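Local coordinates for protein glycosyl hydrolase, family 38 (Enterococcus faecalis, PDB 5KBP) that probably hydrolyses alpha-mannosidic linkages as a metal-dependent glycoside hydrolase of family 38, at residues 190-198 with 210-221. Residues are numbered along the deposited sequence; the frame is centred on the assembly and turned at random.
Sequences FANWYSNGN and FWKQKLADVERY
The Tyr221 ring takes the amide nitrogen ND2 of Asn192 at its edge, near the ring plane and 3.6 Å from CE2, while CB of Ala191 approaches CD2 obliquely at 3.5 Å; one face of the ring carries CB of Arg220. Phe210, at the other end of the contact, has CG of Lys214 3.5 Å above the centre of one face, and CA of Gly197 lies at its edge. Beside Tyr221, Asn192 reaches the helix backbone at Asp217. With CG anti to its carbonyl carbon (chi1 -79°), its ND2 donates a weak, bent hydrogen bond of 3.0 Å to the backbone O of Asp217, and OD1 rests 3.4 Å from CB of the same residue. The two side chains cross at about a right angle, amide and carboxylate planes 24° apart. The bend at chi2 (-56°) brings CD and CE of Lys214 against the backbone O of Asn196, each 3.3 Å away. The Asn196 amide is buried: ND2 touches CG2 of Val218 at 3.4 Å but donates to Leu228 O, while OD1 accepts from Met230 N. In the family 38 N-terminal domain, the loop after strand 184-189 and the following helix thus both pack on strand 226-231, Asn196 on Met229 and Val218 on Leu227 and Met229. Loop and helix meet mostly by van der Waals packing with a single weak hydrogen bond, the Asn196 amide spending its hydrogen bonds on the strand.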
ATOM      1  N   PHE A 190      11.693  27.628  19.458  1.00 46.36           N
ATOM      2  CA  PHE A 190      12.802  27.736  18.512  1.00 51.19           C
ATOM      3  C   PHE A 190      12.687  29.099  17.835  1.00 58.30           C
ATOM      4  O   PHE A 190      12.226  29.234  16.698  1.00 58.73           O
ATOM      5  CB  PHE A 190      12.778  26.593  17.504  1.00 43.10           C
ATOM      6  CG  PHE A 190      12.862  25.227  18.130  1.00 43.73           C
ATOM      7  CD1 PHE A 190      13.986  24.845  18.841  1.00 41.15           C
ATOM      8  CD2 PHE A 190      11.823  24.321  17.994  1.00 46.69           C
ATOM      9  CE1 PHE A 190      14.068  23.590  19.416  1.00 38.33           C
ATOM     10  CE2 PHE A 190      11.898  23.065  18.565  1.00 49.28           C
ATOM     11  CZ  PHE A 190      13.023  22.699  19.277  1.00 48.72           C
ATOM     12  N   ALA A 191      13.104  30.136  18.569  1.00 62.83           N
ATOM     13  CA  ALA A 191      12.940  31.504  18.086  1.00 60.65           C
ATOM     14  C   ALA A 191      13.772  31.764  16.840  1.00 56.89           C
ATOM     15  O   ALA A 191      13.432  32.641  16.037  1.00 65.85           O
ATOM     16  CB  ALA A 191      13.302  32.500  19.188  1.00 54.81           C
ATOM     17  N   ASN A 192      14.864  31.022  16.663  1.00 46.06           N
ATOM     18  CA  ASN A 192      15.649  31.045  15.437  1.00 56.84           C
ATOM     19  C   ASN A 192      15.542  29.724  14.682  1.00 55.30           C
ATOM     20  O   ASN A 192      16.500  29.292  14.036  1.00 53.62           O
ATOM     21  CB  ASN A 192      17.109  31.379  15.739  1.00 60.23           C
ATOM     22  CG  ASN A 192      17.330  32.860  15.965  1.00 57.42           C
ATOM     23  OD1 ASN A 192      17.480  33.628  15.015  1.00 62.68           O
ATOM     24  ND2 ASN A 192      17.354  33.271  17.228  1.00 54.03           N
ATOM     25  N   TRP A 193      14.379  29.071  14.778  1.00 46.66           N
ATOM     26  CA  TRP A 193      14.083  27.805  14.111  1.00 49.21           C
ATOM     27  C   TRP A 193      14.949  26.673  14.652  1.00 55.49           C
ATOM     28  O   TRP A 193      15.938  26.916  15.350  1.00 52.34           O
ATOM     29  CB  TRP A 193      14.250  27.947  12.593  1.00 48.67           C
ATOM     30  CG  TRP A 193      13.426  26.985  11.793  1.00 60.06           C
ATOM     31  CD1 TRP A 193      13.878  26.112  10.847  1.00 59.07           C
ATOM     32  CD2 TRP A 193      12.006  26.796  11.868  1.00 63.13           C
ATOM     33  NE1 TRP A 193      12.828  25.394  10.327  1.00 59.66           N
ATOM     34  CE2 TRP A 193      11.669  25.794  10.937  1.00 63.90           C
ATOM     35  CE3 TRP A 193      10.988  27.379  12.631  1.00 64.38           C
ATOM     36  CZ2 TRP A 193      10.357  25.362  10.747  1.00 70.38           C
ATOM     37  CZ3 TRP A 193       9.686  26.946  12.443  1.00 66.58           C
ATOM     38  CH2 TRP A 193       9.384  25.947  11.510  1.00 67.65           C
ATOM     39  N   TYR A 194      14.580  25.426  14.350  1.00 55.25           N
ATOM     40  CA  TYR A 194      15.344  24.272  14.806  1.00 57.78           C
ATOM     41  C   TYR A 194      16.569  23.991  13.941  1.00 63.56           C
ATOM     42  O   TYR A 194      17.052  22.853  13.915  1.00 62.07           O
ATOM     43  CB  TYR A 194      14.449  23.029  14.875  1.00 46.69           C
ATOM     44  CG  TYR A 194      13.686  22.708  13.604  1.00 46.81           C
ATOM     45  CD1 TYR A 194      14.316  22.103  12.521  1.00 48.05           C
ATOM     46  CD2 TYR A 194      12.329  22.983  13.499  1.00 49.46           C
ATOM     47  CE1 TYR A 194      13.620  21.801  11.364  1.00 50.12           C
ATOM     48  CE2 TYR A 194      11.625  22.682  12.348  1.00 48.77           C
ATOM     49  CZ  TYR A 194      12.275  22.092  11.284  1.00 58.09           C
ATOM     50  OH  TYR A 194      11.573  21.794  10.137  1.00 61.74           O
ATOM     51  N   SER A 195      17.086  25.003  13.241  1.00 65.83           N
ATOM     52  CA  SER A 195      18.237  24.834  12.367  1.00 57.22           C
ATOM     53  C   SER A 195      19.296  25.909  12.573  1.00 52.62           C
ATOM     54  O   SER A 195      20.186  26.051  11.726  1.00 48.37           O
ATOM     55  CB  SER A 195      17.796  24.826  10.900  1.00 58.99           C
ATOM     56  OG  SER A 195      17.080  26.006  10.579  1.00 54.12           O
ATOM     57  N   ASN A 196      19.227  26.668  13.670  1.00 53.42           N
ATOM     58  CA  ASN A 196      20.174  27.761  13.871  1.00 55.73           C
ATOM     59  C   ASN A 196      21.599  27.250  14.034  1.00 52.72           C
ATOM     60  O   ASN A 196      22.553  27.955  13.685  1.00 61.71           O
ATOM     61  CB  ASN A 196      19.766  28.595  15.086  1.00 53.70           C
ATOM     62  CG  ASN A 196      19.783  27.795  16.373  1.00 64.42           C
ATOM     63  OD1 ASN A 196      19.453  26.611  16.386  1.00 69.37           O
ATOM     64  ND2 ASN A 196      20.174  28.442  17.466  1.00 61.99           N
ATOM     65  N   GLY A 197      21.767  26.036  14.551  1.00 42.49           N
ATOM     66  CA  GLY A 197      23.093  25.483  14.746  1.00 46.20           C
ATOM     67  C   GLY A 197      23.473  24.432  13.724  1.00 57.08           C
ATOM     68  O   GLY A 197      24.330  23.584  13.992  1.00 57.89           O
ATOM     69  N   ASN A 198      22.855  24.482  12.547  1.00 60.64           N
ATOM     70  CA  ASN A 198      23.119  23.481  11.522  1.00 57.44           C
ATOM     71  C   ASN A 198      24.460  23.750  10.850  1.00 53.35           C
ATOM     72  O   ASN A 198      24.771  24.891  10.493  1.00 53.77           O
ATOM     73  CB  ASN A 198      21.998  23.473  10.484  1.00 53.52           C
ATOM     74  CG  ASN A 198      22.105  22.307   9.522  1.00 62.91           C
ATOM     75  OD1 ASN A 198      22.470  21.198   9.912  1.00 72.05           O
ATOM     76  ND2 ASN A 198      21.797  22.553   8.253  1.00 59.26           N
ATOM     77  N   PHE A 210      30.454  32.656  11.648  1.00 53.53           N
ATOM     78  CA  PHE A 210      29.285  31.859  12.005  1.00 53.57           C
ATOM     79  C   PHE A 210      28.797  32.205  13.406  1.00 60.51           C
ATOM     80  O   PHE A 210      27.642  32.604  13.596  1.00 59.72           O
ATOM     81  CB  PHE A 210      29.620  30.369  11.899  1.00 50.63           C
ATOM     82  CG  PHE A 210      28.485  29.458  12.278  1.00 49.05           C
ATOM     83  CD1 PHE A 210      27.544  29.070  11.338  1.00 48.42           C
ATOM     84  CD2 PHE A 210      28.371  28.969  13.570  1.00 50.15           C
ATOM     85  CE1 PHE A 210      26.506  28.225  11.681  1.00 49.42           C
ATOM     86  CE2 PHE A 210      27.333  28.123  13.921  1.00 55.28           C
ATOM     87  CZ  PHE A 210      26.400  27.750  12.974  1.00 52.08           C
ATOM     88  N   TRP A 211      29.674  32.070  14.403  1.00 54.62           N
ATOM     89  CA  TRP A 211      29.248  32.248  15.787  1.00 52.68           C
ATOM     90  C   TRP A 211      28.938  33.704  16.110  1.00 53.34           C
ATOM     91  O   TRP A 211      28.039  33.974  16.913  1.00 57.65           O
ATOM     92  CB  TRP A 211      30.310  31.702  16.740  1.00 41.51           C
ATOM     93  CG  TRP A 211      30.369  30.204  16.759  1.00 53.36           C
ATOM     94  CD1 TRP A 211      31.394  29.417  16.327  1.00 50.89           C
ATOM     95  CD2 TRP A 211      29.348  29.314  17.225  1.00 49.89           C
ATOM     96  NE1 TRP A 211      31.079  28.091  16.500  1.00 49.26           N
ATOM     97  CE2 TRP A 211      29.827  28.002  17.050  1.00 52.37           C
ATOM     98  CE3 TRP A 211      28.076  29.501  17.777  1.00 54.10           C
ATOM     99  CZ2 TRP A 211      29.079  26.881  17.408  1.00 51.12           C
ATOM    100  CZ3 TRP A 211      27.335  28.387  18.130  1.00 53.26           C
ATOM    101  CH2 TRP A 211      27.838  27.094  17.944  1.00 50.05           C
ATOM    102  N   LYS A 212      29.661  34.652  15.509  1.00 58.51           N
ATOM    103  CA  LYS A 212      29.343  36.060  15.739  1.00 67.43           C
ATOM    104  C   LYS A 212      27.914  36.383  15.327  1.00 70.75           C
ATOM    105  O   LYS A 212      27.282  37.267  15.916  1.00 83.86           O
ATOM    106  CB  LYS A 212      30.326  36.961  14.989  1.00 65.70           C
ATOM    107  CG  LYS A 212      31.681  37.101  15.660  1.00 68.80           C
ATOM    108  CD  LYS A 212      32.558  38.105  14.929  1.00 71.94           C
ATOM    109  N   GLN A 213      27.388  35.676  14.326  1.00 60.98           N
ATOM    110  CA  GLN A 213      26.001  35.869  13.925  1.00 59.94           C
ATOM    111  C   GLN A 213      25.057  35.013  14.761  1.00 54.17           C
ATOM    112  O   GLN A 213      24.029  35.502  15.243  1.00 54.61           O
ATOM    113  CB  GLN A 213      25.835  35.549  12.441  1.00 65.92           C
ATOM    114  CG  GLN A 213      24.412  35.710  11.932  1.00 71.44           C
ATOM    115  CD  GLN A 213      23.965  37.159  11.905  1.00 81.27           C
ATOM    116  OE1 GLN A 213      24.722  38.047  11.514  1.00 86.52           O
ATOM    117  NE2 GLN A 213      22.727  37.404  12.322  1.00 83.11           N
ATOM    118  N   LYS A 214      25.399  33.736  14.954  1.00 52.15           N
ATOM    119  CA  LYS A 214      24.491  32.816  15.633  1.00 61.57           C
ATOM    120  C   LYS A 214      24.330  33.169  17.107  1.00 62.51           C
ATOM    121  O   LYS A 214      23.232  33.043  17.662  1.00 65.07           O
ATOM    122  CB  LYS A 214      24.987  31.378  15.477  1.00 53.37           C
ATOM    123  CG  LYS A 214      25.050  30.891  14.038  1.00 51.88           C
ATOM    124  CD  LYS A 214      23.704  31.014  13.343  1.00 62.24           C
ATOM    125  CE  LYS A 214      23.784  30.504  11.914  1.00 62.77           C
ATOM    126  NZ  LYS A 214      22.493  30.646  11.185  1.00 70.43           N
ATOM    127  N   LEU A 215      25.408  33.606  17.764  1.00 54.52           N
ATOM    128  CA  LEU A 215      25.303  33.974  19.173  1.00 59.44           C
ATOM    129  C   LEU A 215      24.445  35.221  19.354  1.00 60.93           C
ATOM    130  O   LEU A 215      23.691  35.328  20.328  1.00 63.29           O
ATOM    131  CB  LEU A 215      26.694  34.185  19.772  1.00 49.21           C
ATOM    132  CG  LEU A 215      27.597  32.949  19.835  1.00 51.03           C
ATOM    133  CD1 LEU A 215      28.963  33.308  20.399  1.00 57.37           C
ATOM    134  CD2 LEU A 215      26.950  31.840  20.650  1.00 45.46           C
ATOM    135  N   ALA A 216      24.545  36.174  18.423  1.00 56.66           N
ATOM    136  CA  ALA A 216      23.717  37.372  18.500  1.00 60.01           C
ATOM    137  C   ALA A 216      22.247  37.054  18.263  1.00 66.73           C
ATOM    138  O   ALA A 216      21.373  37.691  18.861  1.00 73.32           O
ATOM    139  CB  ALA A 216      24.205  38.414  17.493  1.00 55.81           C
ATOM    140  N   ASP A 217      21.957  36.076  17.404  1.00 68.41           N
ATOM    141  CA  ASP A 217      20.571  35.705  17.140  1.00 69.40           C
ATOM    142  C   ASP A 217      19.929  35.066  18.364  1.00 61.87           C
ATOM    143  O   ASP A 217      18.798  35.403  18.733  1.00 65.33           O
ATOM    144  CB  ASP A 217      20.500  34.757  15.942  1.00 77.11           C
ATOM    145  CG  ASP A 217      20.920  35.422  14.645  1.00 92.35           C
ATOM    146  OD1 ASP A 217      20.808  36.662  14.547  1.00 99.60           O
ATOM    147  OD2 ASP A 217      21.355  34.703  13.718  1.00 94.89           O
ATOM    148  N   VAL A 218      20.641  34.141  19.012  1.00 58.90           N
ATOM    149  CA  VAL A 218      20.082  33.447  20.167  1.00 55.47           C
ATOM    150  C   VAL A 218      19.980  34.379  21.367  1.00 60.05           C
ATOM    151  O   VAL A 218      19.025  34.295  22.150  1.00 63.87           O
ATOM    152  CB  VAL A 218      20.924  32.197  20.483  1.00 56.24           C
ATOM    153  CG1 VAL A 218      20.392  31.487  21.713  1.00 65.22           C
ATOM    154  CG2 VAL A 218      20.919  31.259  19.297  1.00 65.79           C
ATOM    155  N   GLU A 219      20.945  35.287  21.531  1.00 48.78           N
ATOM    156  CA  GLU A 219      20.905  36.215  22.654  1.00 60.11           C
ATOM    157  C   GLU A 219      19.801  37.259  22.514  1.00 68.15           C
ATOM    158  O   GLU A 219      19.455  37.905  23.508  1.00 64.68           O
ATOM    159  CB  GLU A 219      22.260  36.906  22.815  1.00 54.08           C
ATOM    160  CG  GLU A 219      23.312  36.048  23.494  1.00 58.82           C
ATOM    161  CD  GLU A 219      24.696  36.664  23.434  1.00 80.02           C
ATOM    162  OE1 GLU A 219      25.649  35.949  23.059  1.00 85.40           O
ATOM    163  OE2 GLU A 219      24.830  37.865  23.755  1.00 92.80           O
ATOM    164  N   ARG A 220      19.244  37.437  21.312  1.00 71.33           N
ATOM    165  CA  ARG A 220      18.147  38.386  21.143  1.00 66.76           C
ATOM    166  C   ARG A 220      16.942  38.011  21.996  1.00 71.59           C
ATOM    167  O   ARG A 220      16.194  38.894  22.432  1.00 66.51           O
ATOM    168  CB  ARG A 220      17.734  38.473  19.670  1.00 65.35           C
ATOM    169  CG  ARG A 220      18.579  39.416  18.826  1.00 80.58           C
ATOM    170  CD  ARG A 220      18.321  39.221  17.334  1.00 85.76           C
ATOM    171  NE  ARG A 220      17.242  40.061  16.817  1.00 98.07           N
ATOM    172  CZ  ARG A 220      17.388  41.337  16.473  1.00101.28           C
ATOM    173  NH1 ARG A 220      18.567  41.932  16.608  1.00 95.02           N
ATOM    174  NH2 ARG A 220      16.356  42.023  16.002  1.00103.36           N
ATOM    175  N   TYR A 221      16.739  36.716  22.252  1.00 68.33           N
ATOM    176  CA  TYR A 221      15.554  36.261  22.967  1.00 65.70           C
ATOM    177  C   TYR A 221      15.879  35.383  24.170  1.00 69.94           C
ATOM    178  O   TYR A 221      14.969  34.763  24.728  1.00 80.48           O
ATOM    179  CB  TYR A 221      14.620  35.501  22.018  1.00 60.78           C
ATOM    180  CG  TYR A 221      14.591  36.059  20.614  1.00 64.15           C
ATOM    181  CD1 TYR A 221      13.907  37.233  20.323  1.00 66.20           C
ATOM    182  CD2 TYR A 221      15.245  35.408  19.577  1.00 61.28           C
ATOM    183  CE1 TYR A 221      13.878  37.742  19.037  1.00 64.47           C
ATOM    184  CE2 TYR A 221      15.221  35.909  18.289  1.00 59.52           C
ATOM    185  CZ  TYR A 221      14.537  37.076  18.025  1.00 64.34           C
ATOM    186  OH  TYR A 221      14.513  37.576  16.744  1.00 75.56           O
TER